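Local coordinates for protein aryl acylamidase (bacterium CSBL00001, PDB 4YJ6) that probably hydrolyses the amide bond of aryl acylamides, as a member of the amidase signature family of hydrolases, at residues 231-234 / 235-238; 357-360 / 361-364; 434-437 / 438-441. All blocks are in the same frame, centred on the assembly; numbering follows the deposited sequence.

Interaction 1 (231-234 / 235-238); sequences VRDA and ALAM
Leu236 folds its isobutyl group back over the first turn of helix 231-241, where it meets backbone before side chain: its CG lies 3.4 Å from the carbonyl O of Arg232. With CG anti to its own carbonyl carbon (chi1 -69°), the chain leans back toward that preceding turn. The same oxygen accepts the backbone N-H of Leu236. This is the looser flank. The branch CD1 of Leu236 passes 4.3 Å from CG of Arg232, whose chain, bent at chi3 after two anti torsions, carries the guanidinium outward on the exposed side, and it also stands 4.2 Å from OD1 of Asp233. That carboxylate has its real partners elsewhere, since OD1 and OD2 accept the backbone N-H groups of Ala14 and Ala13 at the start of helix 13-21, where a helix end would be expected to favour the charge.

The opposite character appears where the helix is buried. Ala237 sets its CB 3.5 Å from the carbonyl O of Asp233, and the selenomethionine Met238 brings its CG to 3.2 Å from the carbonyl O of Ala234. That oxygen also receives the backbone N of Met238 at 2.8 Å, so N-H and methylene crowd round it. Beyond CG the chain bends twice and leads away from the turn, packing on Pro226 and Phe200, while Ala234 rests on Tyr198 and Thr228. Small alanines thus let the helix lie close to strands 198-201 and 223-228, with Val231 against helix 467-480: the layering of helices on a central mixed sheet that typifies the amidase signature fold.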
ATOM      1  N   VAL A 231      -4.487  -7.647  11.733  1.00 12.13           N
ATOM      2  CA  VAL A 231      -3.693  -8.594  10.977  1.00 11.54           C
ATOM      3  C   VAL A 231      -4.588  -9.708  10.454  1.00 12.57           C
ATOM      4  O   VAL A 231      -4.406 -10.151   9.321  1.00 11.21           O
ATOM      5  CB  VAL A 231      -2.518  -9.143  11.820  1.00 12.87           C
ATOM      6  CG1 VAL A 231      -1.730 -10.197  11.022  1.00 12.03           C
ATOM      7  CG2 VAL A 231      -1.615  -7.949  12.243  1.00 12.17           C
ATOM      8  N   ARG A 232      -5.589 -10.126  11.242  1.00 13.10           N
ATOM      9  CA  ARG A 232      -6.521 -11.162  10.799  1.00 12.51           C
ATOM     10  C   ARG A 232      -7.229 -10.719   9.499  1.00 11.99           C
ATOM     11  O   ARG A 232      -7.397 -11.512   8.581  1.00 11.29           O
ATOM     12  CB  ARG A 232      -7.594 -11.445  11.883  1.00 13.13           C
ATOM     13  CG  ARG A 232      -8.712 -12.428  11.409  1.00 17.60           C
ATOM     14  CD  ARG A 232      -9.688 -12.769  12.557  1.00 19.40           C
ATOM     15  NE  ARG A 232      -8.930 -13.493  13.587  1.00 31.54           N
ATOM     16  CZ  ARG A 232      -8.804 -13.144  14.882  1.00 41.08           C
ATOM     17  NH1 ARG A 232      -9.446 -12.077  15.403  1.00 39.16           N
ATOM     18  NH2 ARG A 232      -8.036 -13.895  15.685  1.00 38.72           N
ATOM     19  N   ASP A 233      -7.651  -9.467   9.409  1.00 11.68           N
ATOM     20  CA  ASP A 233      -8.357  -9.047   8.193  1.00 13.10           C
ATOM     21  C   ASP A 233      -7.401  -9.095   7.009  1.00 12.32           C
ATOM     22  O   ASP A 233      -7.817  -9.338   5.869  1.00 10.90           O
ATOM     23  CB  ASP A 233      -8.920  -7.636   8.296  1.00 11.77           C
ATOM     24  CG  ASP A 233     -10.259  -7.587   9.055  1.00 12.44           C
ATOM     25  OD1 ASP A 233     -10.797  -8.657   9.415  1.00 13.42           O
ATOM     26  OD2 ASP A 233     -10.744  -6.469   9.254  1.00 14.80           O
ATOM     27  N   ALA A 234      -6.140  -8.788   7.244  1.00 10.24           N
ATOM     28  CA  ALA A 234      -5.178  -8.831   6.138  1.00  9.16           C
ATOM     29  C   ALA A 234      -4.968 -10.269   5.701  1.00  9.98           C
ATOM     30  O   ALA A 234      -4.854 -10.568   4.518  1.00 10.17           O
ATOM     31  CB  ALA A 234      -3.829  -8.198   6.587  1.00 11.77           C
ATOM     32  N   ALA A 235      -4.928 -11.192   6.661  1.00 10.44           N
ATOM     33  CA  ALA A 235      -4.787 -12.600   6.300  1.00 10.25           C
ATOM     34  C   ALA A 235      -6.000 -13.080   5.519  1.00 11.03           C
ATOM     35  O   ALA A 235      -5.856 -13.849   4.563  1.00 11.19           O
ATOM     36  CB  ALA A 235      -4.598 -13.452   7.537  1.00 10.98           C
ATOM     37  N   LEU A 236      -7.198 -12.647   5.916  1.00  9.97           N
ATOM     38  CA  LEU A 236      -8.399 -13.034   5.166  1.00  9.33           C
ATOM     39  C   LEU A 236      -8.317 -12.480   3.708  1.00 10.68           C
ATOM     40  O   LEU A 236      -8.606 -13.207   2.731  1.00 11.65           O
ATOM     41  CB  LEU A 236      -9.671 -12.536   5.865  1.00 11.12           C
ATOM     42  CG  LEU A 236      -9.963 -13.247   7.196  1.00 15.88           C
ATOM     43  CD1 LEU A 236     -11.145 -12.561   7.866  1.00 16.72           C
ATOM     44  CD2 LEU A 236     -10.228 -14.792   7.088  1.00 17.67           C
ATOM     45  N   ALA A 237      -7.956 -11.202   3.568  1.00 11.43           N
ATOM     46  CA  ALA A 237      -7.817 -10.596   2.252  1.00  8.81           C
ATOM     47  C   ALA A 237      -6.720 -11.308   1.433  1.00 10.39           C
ATOM     48  O   ALA A 237      -6.876 -11.529   0.229  1.00 10.62           O
ATOM     49  CB  ALA A 237      -7.513  -9.118   2.346  1.00 10.60           C
HETATM   50  N   MSE A 238      -5.627 -11.673   2.079  1.00 10.09           N
HETATM   51  CA  MSE A 238      -4.558 -12.358   1.356  1.00  9.34           C
HETATM   52  C   MSE A 238      -4.985 -13.739   0.909  1.00 10.34           C
HETATM   53  O   MSE A 238      -4.551 -14.202  -0.126  1.00 10.87           O
HETATM   54  CB  MSE A 238      -3.299 -12.477   2.242  1.00  8.62           C
HETATM   55  CG  MSE A 238      -2.580 -11.156   2.391  1.00  8.67           C
HETATM   56 SE   MSE A 238      -2.073 -10.434   0.664  1.00 28.19          SE
HETATM   57  CE  MSE A 238      -0.991 -11.898  -0.075  1.00 10.62           C
TER

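Interaction 2 (357-360 / 361-364); sequences MKWI and DAVA
Met357 and Asp361, one turn apart on helix 354-363, meet through backbone and side chain alike, and three kinds of contact can be separated here. The first is the helical hydrogen bond. Asp361 N reaches Met357 O at 2.9 Å in a fairly straight bond (163°), whereas Ala362 N to Lys358 O and Val363 N to Trp359 O are both bent to 142°. Ala364 N makes a weak bond of 3.3 Å to Asp361 O.

The second kind is polar against apolar. CG of Asp361 sits beside its own backbone N, 3.4 Å from Met357 O, and OD2 comes 4.0 Å from CG of the selenomethionine Met357; the two chains slant across one another.

The third is mainly apolar. CB of Ala362 approaches CE3 of Trp359 at 4.3 Å, near the six-membered end of the indole. Over one face of that indole, offset toward the rim, lies CE of Lys358, 3.3 Å above the plane, and elsewhere the ring meets Phe138 with planes about 25° apart.

Trp359 and Ile360 both pack on helix 315-339, while Asp361 and Ala362 are exposed: the last turn of an amphipathic helix lying against a longer one.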
HETATM    1  N   MSE A 357       8.370  15.264 -14.282  1.00 14.62           N
HETATM    2  CA  MSE A 357       8.847  15.520 -15.636  1.00 18.20           C
HETATM    3  C   MSE A 357      10.375  15.508 -15.654  1.00 14.51           C
HETATM    4  O   MSE A 357      10.991  15.151 -16.648  1.00 16.14           O
HETATM    5  CB  MSE A 357       8.292  16.856 -16.168  1.00 18.89           C
HETATM    6  CG  MSE A 357       8.520  17.078 -17.646  1.00 22.79           C
HETATM    7 SE   MSE A 357       7.527  15.754 -18.752  1.00 48.06          SE
HETATM    8  CE  MSE A 357       5.698  16.460 -18.660  1.00 34.05           C
ATOM      9  N   LYS A 358      11.011  15.892 -14.551  1.00 15.87           N
ATOM     10  CA  LYS A 358      12.472  15.795 -14.491  1.00 16.58           C
ATOM     11  C   LYS A 358      12.933  14.372 -14.828  1.00 17.48           C
ATOM     12  O   LYS A 358      13.840  14.173 -15.638  1.00 17.45           O
ATOM     13  CB  LYS A 358      12.961  16.165 -13.096  1.00 16.59           C
ATOM     14  CG  LYS A 358      14.450  15.894 -12.871  1.00 17.84           C
ATOM     15  CD  LYS A 358      14.822  16.237 -11.432  1.00 21.97           C
ATOM     16  CE  LYS A 358      14.217  15.241 -10.442  1.00 22.72           C
ATOM     17  NZ  LYS A 358      14.902  15.280  -9.108  1.00 23.06           N
ATOM     18  N   TRP A 359      12.300  13.384 -14.198  1.00 15.33           N
ATOM     19  CA  TRP A 359      12.718  11.983 -14.405  1.00 14.50           C
ATOM     20  C   TRP A 359      12.269  11.483 -15.773  1.00 14.86           C
ATOM     21  O   TRP A 359      12.977  10.693 -16.422  1.00 15.41           O
ATOM     22  CB  TRP A 359      12.140  11.106 -13.292  1.00 15.19           C
ATOM     23  CG  TRP A 359      12.784  11.394 -11.986  1.00 15.39           C
ATOM     24  CD1 TRP A 359      12.226  12.000 -10.912  1.00 15.27           C
ATOM     25  CD2 TRP A 359      14.141  11.099 -11.628  1.00 16.00           C
ATOM     26  NE1 TRP A 359      13.150  12.083  -9.881  1.00 15.12           N
ATOM     27  CE2 TRP A 359      14.336  11.552 -10.311  1.00 16.98           C
ATOM     28  CE3 TRP A 359      15.204  10.498 -12.306  1.00 17.79           C
ATOM     29  CZ2 TRP A 359      15.562  11.418  -9.642  1.00 16.54           C
ATOM     30  CZ3 TRP A 359      16.411  10.355 -11.655  1.00 17.41           C
ATOM     31  CH2 TRP A 359      16.580  10.814 -10.329  1.00 17.04           C
ATOM     32  N   ILE A 360      11.085  11.919 -16.198  1.00 14.28           N
ATOM     33  CA  ILE A 360      10.596  11.613 -17.537  1.00 16.68           C
ATOM     34  C   ILE A 360      11.628  12.041 -18.596  1.00 18.62           C
ATOM     35  O   ILE A 360      11.966  11.271 -19.493  1.00 16.48           O
ATOM     36  CB  ILE A 360       9.232  12.303 -17.797  1.00 16.99           C
ATOM     37  CG1 ILE A 360       8.158  11.700 -16.900  1.00 19.72           C
ATOM     38  CG2 ILE A 360       8.836  12.184 -19.268  1.00 17.16           C
ATOM     39  CD1 ILE A 360       8.137  10.193 -16.927  1.00 20.36           C
ATOM     40  N   ASP A 361      12.165  13.249 -18.466  1.00 18.58           N
ATOM     41  CA  ASP A 361      13.162  13.709 -19.419  1.00 17.35           C
ATOM     42  C   ASP A 361      14.482  12.967 -19.216  1.00 16.42           C
ATOM     43  O   ASP A 361      15.187  12.671 -20.175  1.00 20.65           O
ATOM     44  CB  ASP A 361      13.390  15.218 -19.269  1.00 21.23           C
ATOM     45  CG  ASP A 361      12.208  16.049 -19.742  1.00 25.36           C
ATOM     46  OD1 ASP A 361      11.374  15.570 -20.547  1.00 25.81           O
ATOM     47  OD2 ASP A 361      12.129  17.216 -19.309  1.00 23.96           O
ATOM     48  N   ALA A 362      14.812  12.663 -17.969  1.00 16.32           N
ATOM     49  CA  ALA A 362      16.098  12.058 -17.672  1.00 19.20           C
ATOM     50  C   ALA A 362      16.218  10.678 -18.338  1.00 19.28           C
ATOM     51  O   ALA A 362      17.327  10.257 -18.724  1.00 19.36           O
ATOM     52  CB  ALA A 362      16.271  11.946 -16.169  1.00 17.37           C
ATOM     53  N   VAL A 363      15.113   9.942 -18.449  1.00 16.83           N
ATOM     54  CA  VAL A 363      15.233   8.586 -18.981  1.00 18.26           C
ATOM     55  C   VAL A 363      14.805   8.475 -20.436  1.00 19.52           C
ATOM     56  O   VAL A 363      14.829   7.383 -21.008  1.00 18.18           O
ATOM     57  CB  VAL A 363      14.484   7.514 -18.101  1.00 16.46           C
ATOM     58  CG1 VAL A 363      14.953   7.610 -16.642  1.00 15.66           C
ATOM     59  CG2 VAL A 363      12.945   7.668 -18.207  1.00 16.12           C
ATOM     60  N   ALA A 364      14.410   9.584 -21.048  1.00 19.89           N
ATOM     61  CA  ALA A 364      13.872   9.520 -22.416  1.00 21.21           C
ATOM     62  C   ALA A 364      14.811   8.781 -23.390  1.00 23.70           C
ATOM     63  O   ALA A 364      14.363   8.041 -24.297  1.00 23.06           O
ATOM     64  CB  ALA A 364      13.575  10.942 -22.930  1.00 22.60           C
TER

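Interaction 3 (434-437 / 438-441); sequences YLTN and FSGH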
ATOM      1  N   TYR A 434      11.385   1.050  -0.115  1.00  9.92           N
ATOM      2  CA  TYR A 434      11.660   0.719  -1.522  1.00  9.31           C
ATOM      3  C   TYR A 434      12.701  -0.398  -1.646  1.00  9.98           C
ATOM      4  O   TYR A 434      12.815  -0.996  -2.740  1.00  9.37           O
ATOM      5  CB  TYR A 434      12.056   1.940  -2.392  1.00  9.08           C
ATOM      6  CG  TYR A 434      13.376   2.630  -2.050  1.00  9.96           C
ATOM      7  CD1 TYR A 434      14.606   1.988  -2.263  1.00  9.27           C
ATOM      8  CD2 TYR A 434      13.386   3.942  -1.587  1.00 11.27           C
ATOM      9  CE1 TYR A 434      15.815   2.632  -1.960  1.00 12.63           C
ATOM     10  CE2 TYR A 434      14.573   4.591  -1.285  1.00 13.11           C
ATOM     11  CZ  TYR A 434      15.782   3.935  -1.473  1.00 12.91           C
ATOM     12  OH  TYR A 434      16.973   4.590  -1.179  1.00 12.01           O
ATOM     13  N   LEU A 435      13.455  -0.679  -0.583  1.00 11.13           N
ATOM     14  CA  LEU A 435      14.441  -1.773  -0.677  1.00  9.91           C
ATOM     15  C   LEU A 435      13.770  -3.104  -1.068  1.00  9.35           C
ATOM     16  O   LEU A 435      14.382  -3.894  -1.777  1.00 10.21           O
ATOM     17  CB  LEU A 435      15.219  -1.954   0.615  1.00 10.51           C
ATOM     18  CG  LEU A 435      16.036  -0.736   1.018  1.00 11.39           C
ATOM     19  CD1 LEU A 435      16.694  -1.000   2.403  1.00 11.74           C
ATOM     20  CD2 LEU A 435      17.084  -0.421  -0.028  1.00 12.14           C
ATOM     21  N   THR A 436      12.538  -3.378  -0.603  1.00  9.83           N
ATOM     22  CA  THR A 436      11.924  -4.672  -0.951  1.00  9.08           C
ATOM     23  C   THR A 436      11.271  -4.635  -2.330  1.00  9.81           C
ATOM     24  O   THR A 436      10.945  -5.678  -2.885  1.00 11.68           O
ATOM     25  CB  THR A 436      10.855  -5.120   0.066  1.00  9.67           C
ATOM     26  OG1 THR A 436       9.761  -4.207   0.032  1.00 10.16           O
ATOM     27  CG2 THR A 436      11.444  -5.141   1.484  1.00 10.68           C
ATOM     28  N   ASN A 437      11.085  -3.453  -2.907  1.00  9.18           N
ATOM     29  CA  ASN A 437      10.740  -3.405  -4.334  1.00  9.66           C
ATOM     30  C   ASN A 437      11.975  -3.726  -5.183  1.00  9.71           C
ATOM     31  O   ASN A 437      11.858  -4.199  -6.290  1.00 10.97           O
ATOM     32  CB  ASN A 437      10.159  -2.037  -4.720  1.00 10.61           C
ATOM     33  CG  ASN A 437       8.941  -1.704  -3.897  1.00 11.34           C
ATOM     34  OD1 ASN A 437       9.059  -1.044  -2.870  1.00 10.83           O
ATOM     35  ND2 ASN A 437       7.769  -2.181  -4.321  1.00  8.85           N
ATOM     36  N   PHE A 438      13.173  -3.451  -4.663  1.00  9.47           N
ATOM     37  CA  PHE A 438      14.366  -3.987  -5.322  1.00 10.00           C
ATOM     38  C   PHE A 438      14.499  -5.493  -5.100  1.00 10.60           C
ATOM     39  O   PHE A 438      14.859  -6.230  -6.025  1.00 10.44           O
ATOM     40  CB  PHE A 438      15.641  -3.360  -4.739  1.00  9.52           C
ATOM     41  CG  PHE A 438      15.858  -1.931  -5.140  1.00 11.46           C
ATOM     42  CD1 PHE A 438      15.267  -1.398  -6.274  1.00 13.25           C
ATOM     43  CD2 PHE A 438      16.740  -1.147  -4.404  1.00 15.42           C
ATOM     44  CE1 PHE A 438      15.525  -0.040  -6.640  1.00 14.74           C
ATOM     45  CE2 PHE A 438      17.009   0.170  -4.767  1.00 14.23           C
ATOM     46  CZ  PHE A 438      16.412   0.720  -5.881  1.00 11.58           C
ATOM     47  N   SER A 439      14.207  -5.965  -3.882  1.00  9.99           N
ATOM     48  CA  SER A 439      14.623  -7.312  -3.505  1.00 10.02           C
ATOM     49  C   SER A 439      13.589  -8.431  -3.552  1.00  9.88           C
ATOM     50  O   SER A 439      13.984  -9.602  -3.681  1.00 10.31           O
ATOM     51  CB  SER A 439      15.261  -7.290  -2.100  1.00 11.39           C
ATOM     52  OG  SER A 439      14.260  -7.155  -1.097  1.00 11.97           O
ATOM     53  N   GLY A 440      12.297  -8.079  -3.446  1.00  8.58           N
ATOM     54  CA  GLY A 440      11.224  -9.038  -3.674  1.00 10.19           C
ATOM     55  C   GLY A 440      10.707  -9.690  -2.396  1.00 11.43           C
ATOM     56  O   GLY A 440       9.766 -10.461  -2.434  1.00  8.97           O
ATOM     57  N   HIS A 441      11.304  -9.364  -1.260  1.00 10.02           N
ATOM     58  CA  HIS A 441      10.907  -9.955   0.033  1.00  9.92           C
ATOM     59  C   HIS A 441       9.564  -9.448   0.484  1.00  9.46           C
ATOM     60  O   HIS A 441       9.260  -8.294   0.271  1.00 10.16           O
ATOM     61  CB  HIS A 441      11.952  -9.545   1.091  1.00  9.20           C
ATOM     62  CG  HIS A 441      13.295 -10.127   0.831  1.00 10.43           C
ATOM     63  ND1 HIS A 441      14.125  -9.676  -0.183  1.00 10.49           N
ATOM     64  CD2 HIS A 441      13.936 -11.169   1.413  1.00 12.06           C
ATOM     65  CE1 HIS A 441      15.213 -10.418  -0.202  1.00 11.01           C
ATOM     66  NE2 HIS A 441      15.122 -11.340   0.746  1.00 11.31           N
TER
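Phe438 and Tyr434 stack near the end of a short helix, 434-439, a case of helix termination by a C' glycine of positive phi. Phe438 has the largest share in the contact. The edge of Tyr434 is turned toward the face of Phe438 in an offset edge-to-face pair, centroids 5.6 Å apart and planes at 63°, with CD1 and CE1 of Tyr434 both 3.9 Å from CE2 of Phe438. Tyr434 can run alongside in the same direction because its CG lies between backbone N and carbonyl carbon (chi1 66°). Its carbonyl O, which accepts the N-H of Phe438, stands 4.0 Å above the phenyl plane, toward the rim. On the same side of the ring CD2 of Leu435 approaches CD2 of Phe438 at 4.4 Å, while Trp322, Met325 and Leu377 bring helices 315-339 and 368-389 against the phenyl ring. Replacing Phe438 with an alanine would probably leave the Tyr434 edge without its aromatic face and open a gap between those two helices.

Thr436 touches the chain beyond the helix through CB, which lies 3.6 Å from His441 O, and Gln201 ties the two together, bonding to Thr436 OG1 through OE1 and to His441 O through NE2. Thr436 O is gripped twice, by Gly440 N at 2.8 Å and by the hydroxyl of Tyr223. Gly440 itself has phi 95°, where a CB would press on the preceding carbonyl oxygen. Asn437 sends ND2 to Asp183 OD1 and Tyr221 O, its side chain about 6 Å from a bound phosphate, probably from the crystallisation liquor. From the last helical residue, Ser439 OG shares a 2.7 Å hydrogen bond with His441 ND1, either of which could be the donor.

How the interactions relate
All three contacts are local turns of helices, and their differences come from what surrounds them. Interactions 1 and 3 are buried, whereas interaction 2 is half exposed, its centre 25 Å from the centre of the chain against 14 Å for each of the others. Interactions 1 and 2 lie on opposite sides of that centre, 38 Å apart between centres. Interactions 2 and 3 share a neighbour, helix 315-339, without touching each other; interactions 1 and 3 both reach strand 198-201. Chemistry follows place: small alanines against the sheet in interaction 1, a buried indole under a lysine chain, with an exposed carboxylate, in interaction 2, and aromatic stacking with tied polar groups in interaction 3.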